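Local coordinates for beta-galactosidase (Geobacillus stearothermophilus, PDB 4OIF) that hydrolyses terminal non-reducing beta-D-galactose residues from beta-D-galactosides as an intracellular, homotrimeric GH42 enzyme, at the interface of chains A and B. Sequence-based numbering; all coordinates share one arbitrary frame. Chains: chain A/B, Beta-galactosidase.

Contact 1: the interface of chains A and B. Residues chain A 536; chain B 288-293, 333, 335.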
loop_
_atom_site.group_PDB
_atom_site.type_symbol
_atom_site.label_atom_id
_atom_site.label_comp_id
_atom_site.label_asym_id
_atom_site.label_seq_id
_atom_site.Cartn_x
_atom_site.Cartn_y
_atom_site.Cartn_z
ATOM N N TYR A 536 3.078 -19.808 -11.147
ATOM C CA TYR A 536 2.197 -19.124 -10.201
ATOM C C TYR A 536 2.299 -19.801 -8.840
ATOM O O TYR A 536 2.745 -20.942 -8.768
ATOM C CB TYR A 536 0.753 -19.131 -10.722
ATOM C CG TYR A 536 0.529 -18.089 -11.785
ATOM C CD1 TYR A 536 0.856 -18.339 -13.117
ATOM C CD2 TYR A 536 0.034 -16.840 -11.453
ATOM C CE1 TYR A 536 0.670 -17.367 -14.092
ATOM C CE2 TYR A 536 -0.148 -15.866 -12.406
ATOM C CZ TYR A 536 0.168 -16.127 -13.725
ATOM O OH TYR A 536 -0.031 -15.138 -14.662
ATOM N N ALA B 288 -3.348 -13.202 -19.181
ATOM C CA ALA B 288 -2.380 -13.920 -18.359
ATOM C C ALA B 288 -2.686 -15.412 -18.363
ATOM O O ALA B 288 -3.045 -15.975 -17.327
ATOM C CB ALA B 288 -2.366 -13.383 -16.934
ATOM N N TRP B 289 -2.540 -16.036 -19.532
ATOM C CA TRP B 289 -2.787 -17.472 -19.693
ATOM C C TRP B 289 -2.092 -18.311 -18.620
ATOM O O TRP B 289 -0.958 -18.022 -18.221
ATOM C CB TRP B 289 -2.343 -17.949 -21.086
ATOM C CG TRP B 289 -3.103 -17.313 -22.246
ATOM C CD1 TRP B 289 -2.601 -16.450 -23.187
ATOM C CD2 TRP B 289 -4.493 -17.482 -22.567
ATOM N NE1 TRP B 289 -3.588 -16.085 -24.073
ATOM C CE2 TRP B 289 -4.757 -16.700 -23.715
ATOM C CE3 TRP B 289 -5.540 -18.222 -22.000
ATOM C CZ2 TRP B 289 -6.020 -16.635 -24.300
ATOM C CZ3 TRP B 289 -6.794 -18.161 -22.583
ATOM C CH2 TRP B 289 -7.024 -17.375 -23.722
ATOM N N HIS B 290 -2.809 -19.332 -18.152
ATOM C CA HIS B 290 -2.308 -20.344 -17.223
ATOM C C HIS B 290 -2.112 -19.799 -15.810
ATOM O O HIS B 290 -1.375 -20.383 -15.014
ATOM C CB HIS B 290 -1.003 -20.953 -17.737
ATOM C CG HIS B 290 -1.047 -21.351 -19.177
ATOM N ND1 HIS B 290 -2.046 -22.142 -19.701
ATOM C CD2 HIS B 290 -0.210 -21.069 -20.207
ATOM C CE1 HIS B 290 -1.823 -22.333 -20.991
ATOM N NE2 HIS B 290 -0.717 -21.688 -21.324
ATOM N N ASN B 291 -2.775 -18.687 -15.493
ATOM C CA ASN B 291 -2.748 -18.167 -14.132
ATOM C C ASN B 291 -3.470 -19.140 -13.188
ATOM O O ASN B 291 -4.150 -20.063 -13.642
ATOM C CB ASN B 291 -3.373 -16.767 -14.058
ATOM C CG ASN B 291 -4.869 -16.775 -14.306
ATOM O OD1 ASN B 291 -5.643 -17.251 -13.475
ATOM N ND2 ASN B 291 -5.286 -16.243 -15.446
ATOM N N ASP B 292 -3.333 -18.918 -11.885
ATOM C CA ASP B 292 -3.834 -19.867 -10.900
ATOM C C ASP B 292 -5.051 -19.370 -10.129
ATOM O O ASP B 292 -5.347 -19.887 -9.055
ATOM C CB ASP B 292 -2.710 -20.251 -9.911
ATOM C CG ASP B 292 -2.275 -19.094 -9.001
ATOM O OD1 ASP B 292 -2.590 -17.920 -9.293
ATOM O OD2 ASP B 292 -1.600 -19.367 -7.979
ATOM N N TRP B 293 -5.761 -18.382 -10.665
ATOM C CA TRP B 293 -6.956 -17.890 -9.983
ATOM C C TRP B 293 -8.263 -18.129 -10.767
ATOM O O TRP B 293 -9.353 -17.853 -10.270
ATOM C CB TRP B 293 -6.801 -16.400 -9.657
ATOM C CG TRP B 293 -6.545 -15.527 -10.864
ATOM C CD1 TRP B 293 -7.453 -15.163 -11.819
ATOM C CD2 TRP B 293 -5.303 -14.905 -11.237
ATOM N NE1 TRP B 293 -6.854 -14.359 -12.759
ATOM C CE2 TRP B 293 -5.536 -14.188 -12.428
ATOM C CE3 TRP B 293 -4.017 -14.891 -10.683
ATOM C CZ2 TRP B 293 -4.536 -13.463 -13.072
ATOM C CZ3 TRP B 293 -3.021 -14.170 -11.328
ATOM C CH2 TRP B 293 -3.287 -13.466 -12.506
ATOM N N VAL B 333 3.608 -12.447 -12.702
ATOM C CA VAL B 333 4.132 -13.767 -13.037
ATOM C C VAL B 333 4.217 -13.935 -14.558
ATOM O O VAL B 333 3.203 -14.082 -15.246
ATOM C CB VAL B 333 3.264 -14.902 -12.441
ATOM C CG1 VAL B 333 3.760 -16.268 -12.918
ATOM C CG2 VAL B 333 3.259 -14.835 -10.914
ATOM N N LYS B 335 4.615 -16.107 -16.964
ATOM C CA LYS B 335 4.485 -17.497 -17.359
ATOM C C LYS B 335 4.188 -17.581 -18.840
ATOM O O LYS B 335 3.407 -16.790 -19.356
ATOM C CB LYS B 335 3.364 -18.163 -16.549
ATOM C CG LYS B 335 3.221 -19.652 -16.780
ATOM C CD LYS B 335 2.344 -20.222 -15.703
ATOM C CE LYS B 335 2.058 -21.689 -15.902
ATOM N NZ LYS B 335 0.986 -22.085 -14.958
HETATM O O HOH W 1 0.310 -15.985 -17.128
HETATM O O HOH W 2 0.720 -12.486 -13.426
#
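The phenol ring of A:Tyr536 is sandwiched between B:Asn291 and B:Val333. On one face the alpha carbon of B:Asn291 stands 3.6 Å from the ring centroid, a CH-pi contact, with the backbone N of B:Asp292 offset toward the rim. Over the centre of the opposite face the methyl CG1 of B:Val333 makes a second CH-pi contact, 3.5 Å from the centroid; CG1 is anti to the backbone N (chi1 175°), while CG2 faces the CD2 side. In the ring plane, CD of the extended B:Lys335 lies at one edge, 3.5 Å from CD1, and a water also lies at the edge. On the CE2 side, CZ3 of the B:Trp293 indole comes to 3.5 Å of CE2, off the ring plane, in an edge-to-face pair with planes 83° apart. Near the root of the side chain, the carboxylate of B:Asp292 packs against CB, its plane 43° from that of the ring.

The phenolic OH reaches chain B through water: one molecule, 2.6 Å from OH, links it to the carbonyl O of B:Trp289, and another, 3.0 Å from OH, links it to the backbone N of B:Val333. Bonds within chain B brace the receiving loop. The side-chain amide of B:Asn291 points away from the tyrosine, ND2 donating to B:Ala288 O and OD1 accepting B:Trp293 N in the carbonyl plane, on a lone pair. B:Lys335 NZ donates to B:His290 O at 2.9 Å. An alanine in place of A:Tyr536 would probably open a gap between B:Asn291 and B:Val333 and leave the two waters without their phenol partner.

A:Tyr536 follows strand 527-534 in the trimerisation region of chain A, whereas its socket combines loop 288-293, between strand 282-284 and helix 296-312, with the loop carrying B:Val333, beyond strand 319-322, in the catalytic region of chain B.

Contact 2: the interface of chains A and B. Residues chain A 533-535, 539, 573-574; chain B 335, 338.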
loop_
_atom_site.group_PDB
_atom_site.type_symbol
_atom_site.label_atom_id
_atom_site.label_comp_id
_atom_site.label_asym_id
_atom_site.label_seq_id
_atom_site.Cartn_x
_atom_site.Cartn_y
_atom_site.Cartn_z
ATOM N N ASP A 533 10.774 -21.673 -17.079
ATOM C CA ASP A 533 9.355 -21.700 -16.790
ATOM C C ASP A 533 9.075 -21.001 -15.465
ATOM O O ASP A 533 9.538 -21.459 -14.414
ATOM C CB ASP A 533 8.861 -23.139 -16.747
ATOM C CG ASP A 533 7.362 -23.243 -16.839
ATOM O OD1 ASP A 533 6.719 -22.345 -17.436
ATOM O OD2 ASP A 533 6.834 -24.236 -16.315
ATOM N N THR A 534 8.330 -19.896 -15.509
ATOM C CA THR A 534 7.969 -19.171 -14.292
ATOM C C THR A 534 6.563 -19.541 -13.835
ATOM O O THR A 534 5.608 -19.428 -14.597
ATOM C CB THR A 534 8.051 -17.653 -14.493
ATOM O OG1 THR A 534 9.408 -17.273 -14.762
ATOM C CG2 THR A 534 7.564 -16.934 -13.243
ATOM N N LEU A 535 6.434 -19.967 -12.583
ATOM C CA LEU A 535 5.178 -20.541 -12.103
ATOM C C LEU A 535 4.397 -19.629 -11.166
ATOM O O LEU A 535 4.972 -18.786 -10.488
ATOM C CB LEU A 535 5.455 -21.862 -11.393
ATOM C CG LEU A 535 6.286 -22.854 -12.209
ATOM C CD1 LEU A 535 6.390 -24.172 -11.472
ATOM C CD2 LEU A 535 5.663 -23.050 -13.587
ATOM N N ASP A 539 1.027 -23.273 -8.481
ATOM C CA ASP A 539 1.617 -24.241 -9.409
ATOM C C ASP A 539 2.628 -25.118 -8.680
ATOM O O ASP A 539 3.298 -24.665 -7.751
ATOM C CB ASP A 539 2.294 -23.538 -10.591
ATOM C CG ASP A 539 1.298 -22.873 -11.525
ATOM O OD1 ASP A 539 0.107 -23.249 -11.475
ATOM O OD2 ASP A 539 1.708 -21.981 -12.308
ATOM N N ASP A 573 3.732 -31.544 -16.202
ATOM C CA ASP A 573 3.701 -30.454 -17.184
ATOM C C ASP A 573 4.327 -30.876 -18.522
ATOM O O ASP A 573 4.704 -32.030 -18.701
ATOM C CB ASP A 573 4.399 -29.204 -16.635
ATOM C CG ASP A 573 3.699 -27.902 -17.041
ATOM O OD1 ASP A 573 3.197 -27.799 -18.180
ATOM O OD2 ASP A 573 3.657 -26.970 -16.208
ATOM N N PHE A 574 4.434 -29.943 -19.463
ATOM C CA PHE A 574 4.776 -30.313 -20.835
ATOM C C PHE A 574 6.213 -30.802 -20.973
ATOM O O PHE A 574 6.532 -31.470 -21.948
ATOM C CB PHE A 574 4.505 -29.143 -21.815
ATOM C CG PHE A 574 5.485 -27.996 -21.722
ATOM C CD1 PHE A 574 5.263 -26.943 -20.834
ATOM C CD2 PHE A 574 6.591 -27.937 -22.561
ATOM C CE1 PHE A 574 6.149 -25.867 -20.755
ATOM C CE2 PHE A 574 7.491 -26.861 -22.498
ATOM C CZ PHE A 574 7.271 -25.830 -21.584
ATOM N N LYS B 335 4.615 -16.107 -16.964
ATOM C CA LYS B 335 4.485 -17.497 -17.359
ATOM C C LYS B 335 4.188 -17.581 -18.840
ATOM O O LYS B 335 3.407 -16.790 -19.356
ATOM C CB LYS B 335 3.364 -18.163 -16.549
ATOM C CG LYS B 335 3.221 -19.652 -16.780
ATOM C CD LYS B 335 2.344 -20.222 -15.703
ATOM C CE LYS B 335 2.058 -21.689 -15.902
ATOM N NZ LYS B 335 0.986 -22.085 -14.958
ATOM N N ARG B 338 1.602 -22.529 -22.819
ATOM C CA ARG B 338 1.868 -23.959 -22.955
ATOM C C ARG B 338 1.703 -24.391 -24.401
ATOM O O ARG B 338 0.943 -23.777 -25.141
ATOM C CB ARG B 338 0.928 -24.771 -22.056
ATOM C CG ARG B 338 1.516 -25.076 -20.702
ATOM C CD ARG B 338 1.695 -23.829 -19.869
ATOM N NE ARG B 338 2.491 -24.122 -18.689
ATOM C CZ ARG B 338 3.670 -23.575 -18.407
ATOM N NH1 ARG B 338 4.208 -22.651 -19.201
ATOM N NH2 ARG B 338 4.302 -23.946 -17.306
HETATM O O HOH W 3 0.612 -25.988 -17.373
#
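B:Arg338 and A:Asp533 meet tip to tip in a salt bridge between the catalytic region of one GH42 subunit and the trimerisation region of its neighbour. The guanidinium presents NH1 and NH2 end-on to the carboxylate, the two planes 32° apart. NH2 donates to OD2 at 2.7 Å and to OD1 at 2.9 Å, using the syn lone pair of each oxygen. OD1 also accepts from NH1, which meets it on the syn side but out of the carboxylate plane. A:Asp533 lies next to the end of strand 527-534, and its CG lies anti to the backbone N (chi1 -164°), carrying the carboxylate to the guanidinium edge.

A:Asp573 comes across the arginine at about a right angle, its carboxylate turned 71° from the guanidinium plane. Its OD2 takes a longer bond of 3.3 Å from NH2, approached from above the carboxylate plane. NH2 is therefore shared by two acidic side chains, whose negative charges would probably favour the arginine cation. A water bonded to NE at 3.0 Å continues to A:Asp573 OD1. That same oxygen accepts the backbone N of A:Phe574, a second-shell bond that probably steadies the carboxylate.

Different chains flank the guanidinium: CE of B:Lys335 lies over the rim of one face, while CE1 of A:Phe574 approaches the other, its ring steeply inclined. The bend in the B:Arg338 chain at chi2 helps turn the head group between them.

Beside this cluster, B:Lys335 extends its ammonium tip to tip toward A:Asp539. NZ donates to OD2 at 2.7 Å, arriving from above the carboxylate plane. A:Asp539 OD2 is 6.0 Å from B:Arg338 NH2, too far for direct contact, but the opposite charges would probably still attract weakly. The aliphatic part of the lysine runs past the carbonyl O of A:Thr534.

Contact 1 and contact 2 are neighbouring patches of the A-B interface, their C-alpha centres about 9 Å apart; B:Lys335 belongs to both and probably couples the tyrosine socket to the charged patch. The centre of contact 1 lies about 17 Å from B:Glu322, the predicted nucleophile of chain B, while chain A's own predicted proton donor, A:Glu158, is about 40 Å from the centre of contact 2, so the interface here sits much nearer the active site of chain B. The pair probably helps hold the homotrimer together, with chain A's trimerisation region buttressing loops of chain B's catalytic region.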